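Local coordinates for protein beta-glycosidase (Bacteroides caccae, PDB 6T2R) that probably acts as a family 16 endo-beta-galactosidase, hydrolysing mucin O-glycans within their chains to begin mucin breakdown by a human gut bacterium, at residues D64-Y68 with K78-D83; T99-A104 with P130-D134; M147-N151 with S239-T243; V156-V160 with L199-V203. One frame throughout, in Å; residues are numbered along the deposited sequence.

Contact 1. Residues D64-Y68 with K78-D83. With SO4 (sulfate ion), chain C.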
loop_
_atom_site.group_PDB
_atom_site.type_symbol
_atom_site.label_atom_id
_atom_site.label_comp_id
_atom_site.label_asym_id
_atom_site.label_seq_id
_atom_site.Cartn_x
_atom_site.Cartn_y
_atom_site.Cartn_z
ATOM N N ASP A 64 3.268 -8.363 17.790
ATOM C CA ASP A 64 4.586 -8.428 18.479
ATOM C C ASP A 64 5.346 -7.107 18.318
ATOM O O ASP A 64 5.652 -6.732 17.169
ATOM C CB ASP A 64 5.456 -9.580 17.957
ATOM C CG ASP A 64 6.504 -9.940 18.980
ATOM O OD1 ASP A 64 7.178 -8.998 19.484
ATOM O OD2 ASP A 64 6.596 -11.140 19.314
ATOM N N ASP A 65 5.756 -6.508 19.438
ATOM C CA ASP A 65 6.507 -5.225 19.475
ATOM C C ASP A 65 7.814 -5.341 18.692
ATOM O O ASP A 65 8.329 -4.327 18.209
ATOM C CB ASP A 65 6.775 -4.782 20.908
ATOM C CG ASP A 65 5.538 -4.257 21.591
ATOM O OD1 ASP A 65 4.635 -3.790 20.877
ATOM O OD2 ASP A 65 5.490 -4.314 22.833
ATOM N N ARG A 66 8.331 -6.536 18.535
ATOM C CA ARG A 66 9.604 -6.722 17.805
ATOM C C ARG A 66 9.401 -6.501 16.305
ATOM O O ARG A 66 10.404 -6.582 15.574
ATOM C CB ARG A 66 10.181 -8.101 18.105
ATOM C CG ARG A 66 10.729 -8.248 19.523
ATOM C CD ARG A 66 11.114 -9.685 19.809
ATOM N NE ARG A 66 9.926 -10.508 19.635
ATOM C CZ ARG A 66 9.884 -11.848 19.553
ATOM N NH1 ARG A 66 10.983 -12.587 19.629
ATOM N NH2 ARG A 66 8.721 -12.458 19.394
ATOM N N CYS A 67 8.174 -6.248 15.843
ATOM C CA CYS A 67 7.904 -6.045 14.396
ATOM C C CYS A 67 7.775 -4.542 14.064
ATOM O O CYS A 67 7.582 -4.188 12.887
ATOM C CB CYS A 67 6.668 -6.832 13.987
ATOM S SG CYS A 67 6.925 -8.628 13.998
ATOM N N TYR A 68 7.865 -3.677 15.066
ATOM C CA TYR A 68 7.528 -2.231 14.970
ATOM C C TYR A 68 8.626 -1.416 15.653
ATOM O O TYR A 68 9.117 -1.853 16.694
ATOM C CB TYR A 68 6.195 -1.956 15.649
ATOM C CG TYR A 68 5.068 -2.737 15.048
ATOM C CD1 TYR A 68 4.824 -4.041 15.432
ATOM C CD2 TYR A 68 4.267 -2.179 14.071
ATOM C CE1 TYR A 68 3.784 -4.770 14.877
ATOM C CE2 TYR A 68 3.253 -2.905 13.473
ATOM C CZ TYR A 68 2.996 -4.194 13.891
ATOM O OH TYR A 68 1.962 -4.882 13.336
ATOM N N LYS A 78 9.030 -4.602 10.486
ATOM C CA LYS A 78 10.100 -5.640 10.356
ATOM C C LYS A 78 9.459 -6.993 10.086
ATOM O O LYS A 78 8.300 -7.188 10.485
ATOM C CB LYS A 78 10.984 -5.722 11.601
ATOM C CG LYS A 78 11.457 -4.374 12.116
ATOM C CD LYS A 78 12.017 -4.393 13.539
ATOM C CE LYS A 78 12.294 -2.990 14.024
ATOM N NZ LYS A 78 12.902 -2.996 15.377
ATOM N N GLY A 79 10.193 -7.824 9.370
ATOM C CA GLY A 79 9.932 -9.261 9.225
ATOM C C GLY A 79 11.008 -10.045 9.982
ATOM O O GLY A 79 12.179 -9.769 9.757
ATOM N N ILE A 80 10.618 -10.956 10.872
ATOM C CA ILE A 80 11.544 -11.706 11.763
ATOM C C ILE A 80 11.145 -13.186 11.806
ATOM O O ILE A 80 9.978 -13.541 11.545
ATOM C CB ILE A 80 11.528 -11.087 13.171
ATOM C CG1 ILE A 80 10.174 -11.306 13.850
ATOM C CG2 ILE A 80 11.923 -9.619 13.117
ATOM C CD1 ILE A 80 10.020 -10.606 15.165
ATOM N N VAL A 81 12.099 -14.024 12.167
ATOM C CA VAL A 81 11.853 -15.443 12.497
ATOM C C VAL A 81 11.055 -15.469 13.796
ATOM O O VAL A 81 11.474 -14.788 14.722
ATOM C CB VAL A 81 13.160 -16.215 12.680
ATOM C CG1 VAL A 81 12.834 -17.689 12.878
ATOM C CG2 VAL A 81 14.134 -15.999 11.535
ATOM N N ASN A 82 9.955 -16.215 13.837
ATOM C CA ASN A 82 9.136 -16.421 15.052
ATOM C C ASN A 82 9.775 -17.507 15.926
ATOM O O ASN A 82 10.087 -18.556 15.389
ATOM C CB ASN A 82 7.745 -16.883 14.657
ATOM C CG ASN A 82 6.813 -17.025 15.831
ATOM O OD1 ASN A 82 7.170 -16.679 16.947
ATOM N ND2 ASN A 82 5.625 -17.543 15.583
ATOM N N ASP A 83 9.855 -17.308 17.240
ATOM C CA ASP A 83 10.310 -18.370 18.177
ATOM C C ASP A 83 9.129 -18.969 18.940
ATOM O O ASP A 83 9.374 -19.374 20.057
ATOM C CB ASP A 83 11.348 -17.841 19.160
ATOM C CG ASP A 83 11.317 -16.337 19.259
ATOM O OD1 ASP A 83 10.228 -15.776 19.557
ATOM O OD2 ASP A 83 12.366 -15.742 18.966
HETATM S S SO4 C . 1.889 -16.742 16.246
HETATM O O1 SO4 C . 2.210 -15.356 16.111
HETATM O O2 SO4 C . 2.931 -17.454 16.992
HETATM O O3 SO4 C . 0.639 -16.842 16.958
HETATM O O4 SO4 C . 1.772 -17.346 14.934
#

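Contact 2. Residues T99-A104 with P130-D134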
loop_
_atom_site.group_PDB
_atom_site.type_symbol
_atom_site.label_atom_id
_atom_site.label_comp_id
_atom_site.label_asym_id
_atom_site.label_seq_id
_atom_site.Cartn_x
_atom_site.Cartn_y
_atom_site.Cartn_z
ATOM N N THR A 99 -5.237 2.125 8.147
ATOM C CA THR A 99 -6.076 3.267 8.570
ATOM C C THR A 99 -7.531 2.808 8.631
ATOM O O THR A 99 -8.393 3.695 8.740
ATOM C CB THR A 99 -6.011 4.470 7.623
ATOM O OG1 THR A 99 -6.575 4.174 6.340
ATOM C CG2 THR A 99 -4.611 5.002 7.484
ATOM N N LYS A 100 -7.769 1.500 8.522
ATOM C CA LYS A 100 -9.129 0.945 8.576
ATOM C C LYS A 100 -9.852 1.514 9.800
ATOM O O LYS A 100 -9.290 1.481 10.882
ATOM C CB LYS A 100 -9.130 -0.581 8.662
ATOM C CG LYS A 100 -10.536 -1.186 8.679
ATOM C CD LYS A 100 -10.568 -2.665 8.996
ATOM C CE LYS A 100 -9.916 -3.474 7.909
ATOM N NZ LYS A 100 -10.310 -4.893 7.993
ATOM N N ASP A 101 -11.078 1.979 9.601
ATOM C CA ASP A 101 -12.003 2.452 10.654
ATOM C C ASP A 101 -11.476 3.754 11.250
ATOM O O ASP A 101 -12.148 4.224 12.146
ATOM C CB ASP A 101 -12.238 1.383 11.729
ATOM C CG ASP A 101 -12.927 0.112 11.203
ATOM O OD1 ASP A 101 -13.908 0.252 10.458
ATOM O OD2 ASP A 101 -12.452 -1.019 11.489
ATOM N N LYS A 102 -10.365 4.328 10.763
ATOM C CA LYS A 102 -9.795 5.576 11.361
ATOM C C LYS A 102 -9.603 6.699 10.337
ATOM O O LYS A 102 -9.893 7.842 10.690
ATOM C CB LYS A 102 -8.462 5.277 12.052
ATOM C CG LYS A 102 -8.601 4.428 13.308
ATOM C CD LYS A 102 -7.311 4.110 14.059
ATOM C CE LYS A 102 -7.650 3.498 15.400
ATOM N NZ LYS A 102 -6.444 2.993 16.061
ATOM N N ARG A 103 -9.017 6.446 9.165
ATOM C CA ARG A 103 -8.902 7.520 8.164
ATOM C C ARG A 103 -9.239 6.984 6.762
ATOM O O ARG A 103 -8.623 5.996 6.291
ATOM C CB ARG A 103 -7.529 8.193 8.210
ATOM C CG ARG A 103 -7.395 9.179 7.052
ATOM C CD ARG A 103 -6.222 10.102 7.203
ATOM N NE ARG A 103 -6.509 11.032 8.276
ATOM C CZ ARG A 103 -7.073 12.229 8.123
ATOM N NH1 ARG A 103 -7.400 12.659 6.916
ATOM N NH2 ARG A 103 -7.300 12.999 9.180
ATOM N N ALA A 104 -10.151 7.666 6.104
ATOM C CA ALA A 104 -10.622 7.355 4.739
ATOM C C ALA A 104 -9.912 8.286 3.762
ATOM O O ALA A 104 -9.862 9.465 4.038
ATOM C CB ALA A 104 -12.120 7.533 4.675
ATOM N N PRO A 130 -11.242 -0.751 -0.076
ATOM C CA PRO A 130 -12.397 0.071 0.274
ATOM C C PRO A 130 -12.517 0.289 1.779
ATOM O O PRO A 130 -12.408 -0.665 2.545
ATOM C CB PRO A 130 -13.602 -0.706 -0.284
ATOM C CG PRO A 130 -12.978 -1.591 -1.360
ATOM C CD PRO A 130 -11.605 -1.946 -0.837
ATOM N N TYR A 131 -12.691 1.562 2.153
ATOM C CA TYR A 131 -12.879 2.028 3.546
ATOM C C TYR A 131 -14.147 1.390 4.107
ATOM O O TYR A 131 -14.141 0.943 5.254
ATOM C CB TYR A 131 -13.011 3.554 3.619
ATOM C CG TYR A 131 -13.035 4.033 5.045
ATOM C CD1 TYR A 131 -11.853 4.179 5.771
ATOM C CD2 TYR A 131 -14.248 4.246 5.680
ATOM C CE1 TYR A 131 -11.877 4.544 7.104
ATOM C CE2 TYR A 131 -14.291 4.658 6.995
ATOM C CZ TYR A 131 -13.105 4.795 7.710
ATOM O OH TYR A 131 -13.186 5.148 9.027
ATOM N N GLU A 132 -15.206 1.351 3.309
ATOM C CA GLU A 132 -16.541 0.852 3.760
ATOM C C GLU A 132 -16.558 -0.693 3.720
ATOM O O GLU A 132 -17.052 -1.270 2.736
ATOM C CB GLU A 132 -17.623 1.487 2.900
ATOM C CG GLU A 132 -17.675 3.000 3.012
ATOM C CD GLU A 132 -18.313 3.648 1.793
ATOM O OE1 GLU A 132 -19.387 4.182 1.962
ATOM O OE2 GLU A 132 -17.749 3.586 0.671
ATOM N N THR A 133 -16.023 -1.341 4.757
ATOM C CA THR A 133 -15.758 -2.798 4.748
ATOM C C THR A 133 -17.060 -3.593 4.869
ATOM O O THR A 133 -17.013 -4.774 4.594
ATOM C CB THR A 133 -14.765 -3.181 5.849
ATOM O OG1 THR A 133 -15.341 -2.788 7.084
ATOM C CG2 THR A 133 -13.428 -2.511 5.671
ATOM N N ASP A 134 -18.153 -3.000 5.333
ATOM C CA ASP A 134 -19.455 -3.727 5.426
ATOM C C ASP A 134 -20.311 -3.439 4.190
ATOM O O ASP A 134 -21.497 -3.818 4.202
ATOM C CB ASP A 134 -20.178 -3.418 6.737
ATOM C CG ASP A 134 -20.465 -1.946 6.903
ATOM O OD1 ASP A 134 -19.927 -1.158 6.099
ATOM O OD2 ASP A 134 -21.206 -1.600 7.845
HETATM O O HOH W 1 -12.501 1.086 7.383
HETATM O O HOH W 2 -13.655 -1.699 8.728
#

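Contact 3. Residues M147-N151 with S239-T243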
loop_
_atom_site.group_PDB
_atom_site.type_symbol
_atom_site.label_atom_id
_atom_site.label_comp_id
_atom_site.label_asym_id
_atom_site.label_seq_id
_atom_site.Cartn_x
_atom_site.Cartn_y
_atom_site.Cartn_z
ATOM N N MET A 147 2.631 -0.155 -4.107
ATOM C CA MET A 147 4.005 -0.727 -4.141
ATOM C C MET A 147 3.988 -2.186 -3.672
ATOM O O MET A 147 3.398 -2.479 -2.624
ATOM C CB MET A 147 4.910 0.110 -3.234
ATOM C CG MET A 147 6.392 -0.151 -3.363
ATOM S SD MET A 147 6.935 -1.676 -2.576
ATOM C CE MET A 147 6.636 -1.279 -0.846
ATOM N N GLU A 148 4.644 -3.056 -4.432
ATOM C CA GLU A 148 5.078 -4.409 -4.025
ATOM C C GLU A 148 6.521 -4.589 -4.484
ATOM O O GLU A 148 6.784 -4.266 -5.624
ATOM C CB GLU A 148 4.124 -5.396 -4.661
ATOM C CG GLU A 148 2.698 -5.077 -4.270
ATOM C CD GLU A 148 1.780 -6.241 -4.418
ATOM O OE1 GLU A 148 1.126 -6.312 -5.504
ATOM O OE2 GLU A 148 1.751 -7.061 -3.484
ATOM N N ARG A 149 7.432 -4.943 -3.583
ATOM C CA ARG A 149 8.853 -5.217 -3.929
ATOM C C ARG A 149 9.221 -6.634 -3.451
ATOM O O ARG A 149 9.272 -6.907 -2.228
ATOM C CB ARG A 149 9.766 -4.116 -3.386
ATOM C CG ARG A 149 11.056 -3.953 -4.183
ATOM C CD ARG A 149 12.011 -5.141 -4.104
ATOM N NE ARG A 149 12.559 -5.140 -2.769
ATOM C CZ ARG A 149 13.702 -4.549 -2.422
ATOM N NH1 ARG A 149 14.494 -4.009 -3.328
ATOM N NH2 ARG A 149 14.058 -4.514 -1.153
ATOM N N LEU A 150 9.508 -7.485 -4.423
ATOM C CA LEU A 150 9.825 -8.926 -4.247
ATOM C C LEU A 150 11.326 -9.111 -4.016
ATOM O O LEU A 150 12.139 -8.650 -4.855
ATOM C CB LEU A 150 9.411 -9.669 -5.524
ATOM C CG LEU A 150 8.012 -10.290 -5.546
ATOM C CD1 LEU A 150 6.984 -9.406 -4.867
ATOM C CD2 LEU A 150 7.583 -10.599 -6.966
ATOM N N ASN A 151 11.680 -9.856 -2.975
ATOM C CA ASN A 151 13.038 -10.437 -2.860
ATOM C C ASN A 151 14.048 -9.286 -2.852
ATOM O O ASN A 151 13.917 -8.391 -1.996
ATOM C CB ASN A 151 13.243 -11.491 -3.961
ATOM C CG ASN A 151 12.316 -12.664 -3.742
ATOM O OD1 ASN A 151 12.342 -13.282 -2.673
ATOM N ND2 ASN A 151 11.462 -12.952 -4.713
ATOM N N SER A 239 3.128 -17.788 -2.597
ATOM C CA SER A 239 3.362 -18.518 -3.860
ATOM C C SER A 239 4.050 -17.558 -4.815
ATOM O O SER A 239 4.895 -18.016 -5.562
ATOM C CB SER A 239 2.085 -19.099 -4.430
ATOM O OG SER A 239 0.986 -18.268 -4.110
ATOM N N TRP A 240 3.724 -16.269 -4.755
ATOM C CA TRP A 240 4.278 -15.260 -5.695
ATOM C C TRP A 240 5.764 -14.999 -5.392
ATOM O O TRP A 240 6.606 -15.060 -6.311
ATOM C CB TRP A 240 3.438 -13.974 -5.668
ATOM C CG TRP A 240 3.886 -12.959 -6.670
ATOM C CD1 TRP A 240 4.490 -13.217 -7.861
ATOM C CD2 TRP A 240 3.761 -11.528 -6.583
ATOM N NE1 TRP A 240 4.754 -12.048 -8.520
ATOM C CE2 TRP A 240 4.313 -10.995 -7.765
ATOM C CE3 TRP A 240 3.266 -10.642 -5.611
ATOM C CZ2 TRP A 240 4.372 -9.627 -8.009
ATOM C CZ3 TRP A 240 3.283 -9.285 -5.865
ATOM C CH2 TRP A 240 3.833 -8.786 -7.049
ATOM N N VAL A 241 6.108 -14.715 -4.148
ATOM C CA VAL A 241 7.487 -14.232 -3.831
ATOM C C VAL A 241 8.455 -15.418 -3.746
ATOM O O VAL A 241 9.639 -15.227 -4.039
ATOM C CB VAL A 241 7.487 -13.393 -2.546
ATOM C CG1 VAL A 241 7.155 -14.235 -1.316
ATOM C CG2 VAL A 241 8.792 -12.628 -2.404
ATOM N N GLY A 242 7.966 -16.603 -3.383
ATOM C CA GLY A 242 8.817 -17.802 -3.270
ATOM C C GLY A 242 9.216 -18.003 -1.824
ATOM O O GLY A 242 8.599 -17.364 -0.919
ATOM N N THR A 243 10.210 -18.844 -1.581
ATOM C CA THR A 243 10.536 -19.289 -0.202
ATOM C C THR A 243 11.305 -18.181 0.510
ATOM O O THR A 243 12.071 -17.451 -0.123
ATOM C CB THR A 243 11.321 -20.609 -0.186
ATOM O OG1 THR A 243 12.454 -20.446 -1.047
ATOM C CG2 THR A 243 10.494 -21.804 -0.622
#

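Contact 4. Residues V156-V160 with L199-V203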
loop_
_atom_site.group_PDB
_atom_site.type_symbol
_atom_site.label_atom_id
_atom_site.label_comp_id
_atom_site.label_asym_id
_atom_site.label_seq_id
_atom_site.Cartn_x
_atom_site.Cartn_y
_atom_site.Cartn_z
ATOM N N VAL A 156 9.737 -2.398 -8.736
ATOM C CA VAL A 156 8.508 -2.637 -7.937
ATOM C C VAL A 156 7.371 -2.865 -8.924
ATOM O O VAL A 156 7.454 -2.380 -10.072
ATOM C CB VAL A 156 8.173 -1.484 -6.980
ATOM C CG1 VAL A 156 9.265 -1.257 -5.950
ATOM C CG2 VAL A 156 7.836 -0.210 -7.738
ATOM N N TYR A 157 6.350 -3.557 -8.453
ATOM C CA TYR A 157 5.055 -3.747 -9.143
ATOM C C TYR A 157 4.097 -2.680 -8.620
ATOM O O TYR A 157 3.991 -2.481 -7.386
ATOM C CB TYR A 157 4.531 -5.159 -8.894
ATOM C CG TYR A 157 5.398 -6.262 -9.455
ATOM C CD1 TYR A 157 6.615 -6.591 -8.871
ATOM C CD2 TYR A 157 4.989 -7.006 -10.542
ATOM C CE1 TYR A 157 7.415 -7.604 -9.369
ATOM C CE2 TYR A 157 5.772 -8.035 -11.046
ATOM C CZ TYR A 157 6.986 -8.333 -10.457
ATOM O OH TYR A 157 7.762 -9.330 -10.950
ATOM N N GLN A 158 3.378 -2.058 -9.538
ATOM C CA GLN A 158 2.133 -1.338 -9.222
ATOM C C GLN A 158 0.996 -2.053 -9.976
ATOM O O GLN A 158 1.212 -2.448 -11.158
ATOM C CB GLN A 158 2.343 0.136 -9.554
ATOM C CG GLN A 158 3.478 0.775 -8.736
ATOM C CD GLN A 158 3.604 2.259 -8.998
ATOM O OE1 GLN A 158 3.983 2.665 -10.106
ATOM N NE2 GLN A 158 3.261 3.073 -8.003
ATOM N N THR A 159 -0.155 -2.266 -9.323
ATOM C CA THR A 159 -1.209 -3.196 -9.813
ATOM C C THR A 159 -2.584 -2.805 -9.285
ATOM O O THR A 159 -2.643 -2.149 -8.245
ATOM C CB THR A 159 -0.962 -4.635 -9.361
ATOM O OG1 THR A 159 0.433 -4.894 -9.391
ATOM C CG2 THR A 159 -1.643 -5.632 -10.269
ATOM N N VAL A 160 -3.631 -3.157 -10.031
ATOM C CA VAL A 160 -5.048 -3.100 -9.570
ATOM C C VAL A 160 -5.575 -4.522 -9.668
ATOM O O VAL A 160 -5.124 -5.269 -10.546
ATOM C CB VAL A 160 -5.958 -2.107 -10.336
ATOM C CG1 VAL A 160 -5.401 -0.701 -10.314
ATOM C CG2 VAL A 160 -6.217 -2.507 -11.784
ATOM N N LEU A 199 -6.841 5.561 -13.014
ATOM C CA LEU A 199 -5.810 5.634 -11.962
ATOM C C LEU A 199 -4.470 5.866 -12.666
ATOM O O LEU A 199 -4.272 5.246 -13.711
ATOM C CB LEU A 199 -5.779 4.347 -11.136
ATOM C CG LEU A 199 -7.081 3.889 -10.478
ATOM C CD1 LEU A 199 -6.800 2.693 -9.554
ATOM C CD2 LEU A 199 -7.783 5.017 -9.723
ATOM N N VAL A 200 -3.596 6.709 -12.109
ATOM C CA VAL A 200 -2.220 6.942 -12.646
ATOM C C VAL A 200 -1.207 6.658 -11.534
ATOM O O VAL A 200 -1.303 7.319 -10.480
ATOM C CB VAL A 200 -2.029 8.372 -13.167
ATOM C CG1 VAL A 200 -0.656 8.520 -13.796
ATOM C CG2 VAL A 200 -3.143 8.801 -14.131
ATOM N N PHE A 201 -0.295 5.708 -11.790
ATOM C CA PHE A 201 0.749 5.227 -10.848
ATOM C C PHE A 201 2.070 5.924 -11.144
ATOM O O PHE A 201 2.422 6.050 -12.314
ATOM C CB PHE A 201 0.898 3.716 -10.960
ATOM C CG PHE A 201 -0.292 2.955 -10.426
ATOM C CD1 PHE A 201 -0.391 2.604 -9.081
ATOM C CD2 PHE A 201 -1.319 2.587 -11.270
ATOM C CE1 PHE A 201 -1.493 1.905 -8.597
ATOM C CE2 PHE A 201 -2.414 1.881 -10.790
ATOM C CZ PHE A 201 -2.498 1.526 -9.468
ATOM N N HIS A 202 2.753 6.362 -10.098
ATOM C CA HIS A 202 4.039 7.083 -10.174
ATOM C C HIS A 202 4.987 6.429 -9.185
ATOM O O HIS A 202 4.524 5.959 -8.138
ATOM C CB HIS A 202 3.886 8.582 -9.854
ATOM C CG HIS A 202 3.034 9.327 -10.821
ATOM N ND1 HIS A 202 1.701 9.595 -10.572
ATOM C CD2 HIS A 202 3.309 9.824 -12.054
ATOM C CE1 HIS A 202 1.202 10.267 -11.600
ATOM N NE2 HIS A 202 2.174 10.405 -12.540
ATOM N N VAL A 203 6.253 6.367 -9.578
ATOM C CA VAL A 203 7.421 6.177 -8.681
ATOM C C VAL A 203 8.349 7.386 -8.896
ATOM O O VAL A 203 8.661 7.680 -10.076
ATOM C CB VAL A 203 8.102 4.830 -8.986
ATOM C CG1 VAL A 203 9.354 4.657 -8.181
ATOM C CG2 VAL A 203 7.157 3.667 -8.738
#

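Contact 1. Residues D64-Y68 with K78-D83
R66 rests CB on the CD1 methyl of I80, 3.9 Å away, and spreads one face of its guanidinium over that methyl. The same methyl touches C67 SG on the buried side, so isoleucine supplies a branched apolar surface between a sulfur and an arginine. Bent at chi3 (-59°), the R66 chain folds back to grip D64 side-on: NE bonds OD1 at 3.1 Å and NH2 bonds OD2. Both D64 oxygens lie in the guanidinium plane, yet the nitrogens meet them from above the carboxylate's own plane. D83 meets another edge from the opposite direction, its OD1 receiving R66 NH1 at 3.3 Å through the syn lone pair, with the planes only 22° apart. Two carboxylates thus hold the guanidinium flat over I80, and its charge probably eases their mutual repulsion. Toward the other end of the contact, K78 N donates to C67 O at 2.8 Å, and K78 CD rests 3.4 Å from R66 O; the lysine amine goes on to a salt bridge with E69. N82 ND2 bonds O2 of a sulfate, probably from the crystallisation liquor, that A90, N84 and R52 also hold. D64 OD1 accepts R66 N as well, 2.9 Å away, making the Asx turn that starts the short 3-10 segment 65-67 leading into the antiparallel strand pair 68-71 and 74-81.

Contact 2. Residues T99-A104 with P130-D134
Y131 presents one ring face to A104, whose CB stands 3.7 Å from the ring centroid and 17° off the normal in a CH-pi contact. Alanine suits this place because a single methyl can sit close over a flat ring. Water 1 lies over the centre of the opposite face, 3.4 Å above the plane. At the edge, Y131 CE1 comes to 3.9 Å from T99 O, and the phenol oxygen ends beside the backbone of D101 and K102. With CG trans to its own nitrogen (chi1 -173°), the tyrosine reaches across to this turn. Water does the polar joining: water 1 accepts from D101 N at 2.8 Å and donates to Y131 O at 2.7 Å, while water 2 links D101 OD1 with T133 OG1. Farther out, the turn is fixed by T99, whose carbonyl accepts from both K102 N and R103 N. Its hydroxyl OG1 donates to R103 O at 2.7 Å and also takes a bond from L230 N, work that suits the short hydroxyl of a threonine. The loop 99-104 connects strand 92-98 to strand 108-116, whereas 130-134 leaves strand 125-130 towards 143-145. Strand 228-233 lies between 92-98 and 125-130 as the antiparallel partner of both, and its Y229 packs against T99, K100, Y131 and T133.

Contact 3. Residues M147-N151 with S239-T243
E148 brings its carboxylate to the rim of the W240 indole, OE2 lying 3.6 Å from CZ3 and the two planes 63° apart. It ends an E-x-D-x-x-E sequence characteristic of glycoside hydrolase family 16, consistent with a place in the active-site cleft of the beta-sandwich (jelly-roll) fold; the second acidic residue of that sequence, D145, lies close to it. Two residues on, L150 approaches the same indole over a face. Its CD2 stands 3.7 Å from the centroid of the five-membered ring, 28° off the normal, and touches CE2 at 3.4 Å, while CD1 covers the six-membered part. A forked leucine can thus spread along the bicyclic ring, with W123 packing beside both and Y157 meeting the indole edge-to-face. L150 CG also rests 4.0 Å from CG2 of V241, after which the opposing chain turns at G242, whose backbone angles favour glycine. N151 closes the segment: OD1 accepts from G121 N, so the amide is held at both ends, as asparagine's paired donor and acceptor allow. On the other end of that amide, N151 ND2 donates to V241 O at 3.0 Å with a nearly straight N-H...O angle of 170°, in the amide plane and on a carbonyl lone pair.

Contact 4. Residues V156-V160 with L199-V203
The F201 ring has V160 CG1 at its edge, 3.8 Å from CZ, while F209 meets F201 with its ring nearly parallel. The Q158 side chain runs alongside F201 in the reverse sense, its amide plane 67° from the ring. Q158 CB packs 3.7 Å from F201 CD1, so the aliphatic part of the glutamine joins the apolar interior. Its CG points opposite the carbonyl carbon (chi1 -61°) and the chain then runs straight, carrying the amide along the phenylalanine to the next residues. There OE1 lies 3.4 Å from F201 CB and 3.6 Å from V203 CG2, while NE2 donates to H202 O at 3.2 Å, a bond that arrives from above the carbonyl plane. A buried amide needs more than this: NE2 also bonds I146 O, and OE1 accepts from N208 ND2. Valines and leucine fill the flanks, V160 CG1 meeting L199 CD1 at 3.7 Å and V156 meeting V203 through their CG2 methyls. The segments run antiparallel at 169° with axes 8.6 Å apart, so they face each other through side chains, as opposed layers of a beta-sandwich do. Strand 155-161 lies between 143-145 and 177-181 in its layer; strand 198-203 is flanked by 187-195 and 206-212.

The four contacts are spread over the beta-sandwich of one chain. Contacts 1 and 2 come in series, each closing before the next begins, with centres about 26 Å apart; both lie at the surface, where loops meet strand ends. Contact 4 is nested inside the long loop closed by contact 3. These two touch, their centres about 16 Å apart: E148 O probably bonds Y157 N as strands 147-148 and 155-161 run side by side, and W240 packs on Y157. Contacts 1 and 4 lie on opposite sides of the chain's centre, about 28 Å between centres. Strand 155-161 thus serves both contacts 3 and 4: its backbone and Y157 meet contact 3, where E148 probably lines the cleft, while V156, Q158 and V160 face the interior.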